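Local coordinates for cysteine desulfurase (Thermococcus onnurineus, PDB 5B89), which catalyses the pyridoxal-phosphate-dependent removal of sulfur from L-cysteine, probably passing it to a sulfur carrier and releasing L-alanine, at the interface of chains A and B. Residues are numbered along the deposited sequence; one frame, centred on the assembly and turned at random. Chains: chain A/B, Cysteine desulfurase.

The interface of chains A and B. Residues chain A 131, 138, 142, 154, 379; chain B 271-274.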
ATOM      1  N   PRO A 131      22.247 -11.877 -12.427  1.00 25.34           N
ATOM      2  CA  PRO A 131      21.954 -13.124 -11.718  1.00 23.93           C
ATOM      3  C   PRO A 131      21.809 -12.933 -10.217  1.00 23.90           C
ATOM      4  O   PRO A 131      21.561 -13.877  -9.519  1.00 24.65           O
ATOM      5  CB  PRO A 131      23.158 -14.013 -12.053  1.00 25.78           C
ATOM      6  CG  PRO A 131      24.307 -13.073 -12.165  1.00 25.83           C
ATOM      7  CD  PRO A 131      23.755 -11.818 -12.739  1.00 25.72           C
ATOM      8  N   LEU A 138      12.967 -10.449 -10.055  1.00 16.40           N
ATOM      9  CA  LEU A 138      13.212 -11.651 -10.888  1.00 17.16           C
ATOM     10  C   LEU A 138      11.921 -12.315 -11.267  1.00 16.43           C
ATOM     11  O   LEU A 138      11.590 -12.490 -12.428  1.00 15.05           O
ATOM     12  CB  LEU A 138      14.065 -12.586 -10.112  1.00 18.36           C
ATOM     13  CG  LEU A 138      14.436 -13.885 -10.810  1.00 17.91           C
ATOM     14  CD1 LEU A 138      15.069 -13.751 -12.167  1.00 20.79           C
ATOM     15  CD2 LEU A 138      15.335 -14.685  -9.857  1.00 19.65           C
ATOM     16  N   GLN A 142      10.276 -13.497 -14.913  1.00 14.64           N
ATOM     17  CA  GLN A 142      10.139 -14.919 -15.209  1.00 15.50           C
ATOM     18  C   GLN A 142       8.682 -15.202 -15.615  1.00 15.31           C
ATOM     19  O   GLN A 142       8.411 -15.895 -16.529  1.00 16.11           O
ATOM     20  CB  GLN A 142      10.519 -15.725 -13.994  1.00 14.88           C
ATOM     21  CG  GLN A 142      11.999 -15.750 -13.661  1.00 16.26           C
ATOM     22  CD  GLN A 142      12.303 -16.512 -12.377  1.00 19.74           C
ATOM     23  OE1 GLN A 142      11.578 -16.444 -11.431  1.00 18.22           O
ATOM     24  NE2 GLN A 142      13.370 -17.232 -12.377  1.00 19.94           N
ATOM     25  N   PHE A 154      20.580 -13.556 -18.521  1.00 18.01           N
ATOM     26  CA  PHE A 154      21.266 -13.121 -17.337  1.00 18.78           C
ATOM     27  C   PHE A 154      22.666 -12.700 -17.704  1.00 22.24           C
ATOM     28  O   PHE A 154      23.381 -13.500 -18.300  1.00 23.60           O
ATOM     29  CB  PHE A 154      21.317 -14.155 -16.218  1.00 20.96           C
ATOM     30  CG  PHE A 154      19.939 -14.577 -15.795  1.00 21.33           C
ATOM     31  CD1 PHE A 154      19.206 -13.777 -14.978  1.00 20.96           C
ATOM     32  CD2 PHE A 154      19.294 -15.648 -16.373  1.00 19.95           C
ATOM     33  CE1 PHE A 154      17.866 -14.125 -14.661  1.00 21.90           C
ATOM     34  CE2 PHE A 154      18.027 -16.027 -16.044  1.00 21.82           C
ATOM     35  CZ  PHE A 154      17.323 -15.269 -15.180  1.00 21.20           C
ATOM     36  N   PRO A 379      19.097 -17.276  -5.878  1.00 18.88           N
ATOM     37  CA  PRO A 379      20.111 -17.501  -6.951  1.00 20.67           C
ATOM     38  C   PRO A 379      21.505 -17.008  -6.608  1.00 24.81           C
ATOM     39  O   PRO A 379      22.483 -17.696  -6.980  1.00 23.25           O
ATOM     40  CB  PRO A 379      19.483 -16.891  -8.160  1.00 21.10           C
ATOM     41  CG  PRO A 379      17.954 -16.912  -7.875  1.00 21.66           C
ATOM     42  CD  PRO A 379      17.858 -16.615  -6.423  1.00 20.05           C
TER
ATOM     43  N   SER B 271      15.005 -20.237  -8.500  1.00 17.99           N
ATOM     44  CA  SER B 271      16.268 -20.341  -9.267  1.00 18.70           C
ATOM     45  C   SER B 271      16.238 -19.348 -10.352  1.00 19.24           C
ATOM     46  O   SER B 271      15.155 -18.757 -10.652  1.00 20.62           O
ATOM     47  CB  SER B 271      16.411 -21.752  -9.831  1.00 17.94           C
ATOM     48  OG  SER B 271      15.535 -22.029 -10.849  1.00 21.99           O
ATOM     49  N   LEU B 272      17.333 -19.281 -11.146  1.00 21.41           N
ATOM     50  CA  LEU B 272      17.236 -18.451 -12.364  1.00 20.63           C
ATOM     51  C   LEU B 272      16.263 -18.968 -13.390  1.00 22.35           C
ATOM     52  O   LEU B 272      15.698 -18.193 -14.173  1.00 24.21           O
ATOM     53  CB  LEU B 272      18.594 -18.242 -13.036  1.00 24.07           C
ATOM     54  CG  LEU B 272      19.661 -17.574 -12.164  1.00 24.60           C
ATOM     55  CD1 LEU B 272      20.955 -17.434 -13.012  1.00 27.94           C
ATOM     56  CD2 LEU B 272      19.217 -16.225 -11.610  1.00 26.33           C
ATOM     57  N   ASP B 273      15.955 -20.288 -13.348  1.00 19.59           N
ATOM     58  CA  ASP B 273      14.949 -20.873 -14.279  1.00 23.73           C
ATOM     59  C   ASP B 273      13.497 -20.784 -13.890  1.00 21.64           C
ATOM     60  O   ASP B 273      12.620 -20.891 -14.777  1.00 25.50           O
ATOM     61  CB  ASP B 273      15.275 -22.368 -14.531  1.00 25.93           C
ATOM     62  CG  ASP B 273      16.757 -22.587 -14.935  1.00 31.92           C
ATOM     63  OD1 ASP B 273      17.234 -21.900 -15.815  1.00 39.53           O
ATOM     64  OD2 ASP B 273      17.448 -23.400 -14.317  1.00 42.07           O
ATOM     65  N   GLY B 274      13.200 -20.542 -12.612  1.00 21.05           N
ATOM     66  CA  GLY B 274      11.796 -20.383 -12.219  1.00 20.30           C
ATOM     67  C   GLY B 274      11.622 -20.303 -10.753  1.00 19.76           C
ATOM     68  O   GLY B 274      12.551 -20.129  -9.948  1.00 18.45           O
TER
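B:Leu272 inserts its isobutyl group between A:Phe154 and A:Pro379, and it buries 101 Å² of the 251 Å² hidden in this patch. Its side chain lies over one face of the A:Phe154 ring: B:Leu272 CD2 sits 3.9 Å above the ring plane, displaced toward the rim near CE1. B:Leu272 CB lies 3.8 Å from A:Phe154 CE2. The two side chains run antiparallel, so the methyl end of the leucine reaches the root of the phenylalanine and its CB meets the ring tip. This overlap follows from the leucine torsions, with CG anti to the carbonyl carbon (chi1 -59°) and an extended second torsion. On the same side of the ring, B:Leu272 O sits 3.5 Å from A:Phe154 CZ at the tip. From the opposite side the A:Pro379 ring presents CB to B:Leu272 CD2 at 3.5 Å. B:Leu272 CD2 also lies 3.9 Å from the carbonyl O of A:Pro131.

The polar part is carried by A:Gln142. Its side chain, extended beyond CG, brings the amide to the backbone of the B:Ser271 to B:Gly274 turn. A:Gln142 NE2 donates to B:Ser271 O at 2.9 Å. This acceptor lies only 7° out of the amide plane; the 155° C=O...N angle puts the donor in the carbonyl plane, near the carbonyl direction, though the N-H...O bond is itself bent. A:Gln142 NE2 makes a weaker bond to B:Leu272 O at 3.1 Å, so one amide group bridges successive carbonyls. Within chain B, the hydroxyl OG of B:Ser271 accepts from B:Gly274 N at 3.3 Å and weakly from B:Asp273 N, which helps to hold the turn in shape.

B:Leu272 and B:Asp273 connect strands 269-271 and 274-277, making the tip of a hairpin that reaches into the partner subunit. Its receiving surface combines helix 139-148, the end of strand 151-154 and the start of helix 378-384, and the two-fold symmetry of the deposited pair, probably the functional dimer, repeats the contact with the chains exchanged.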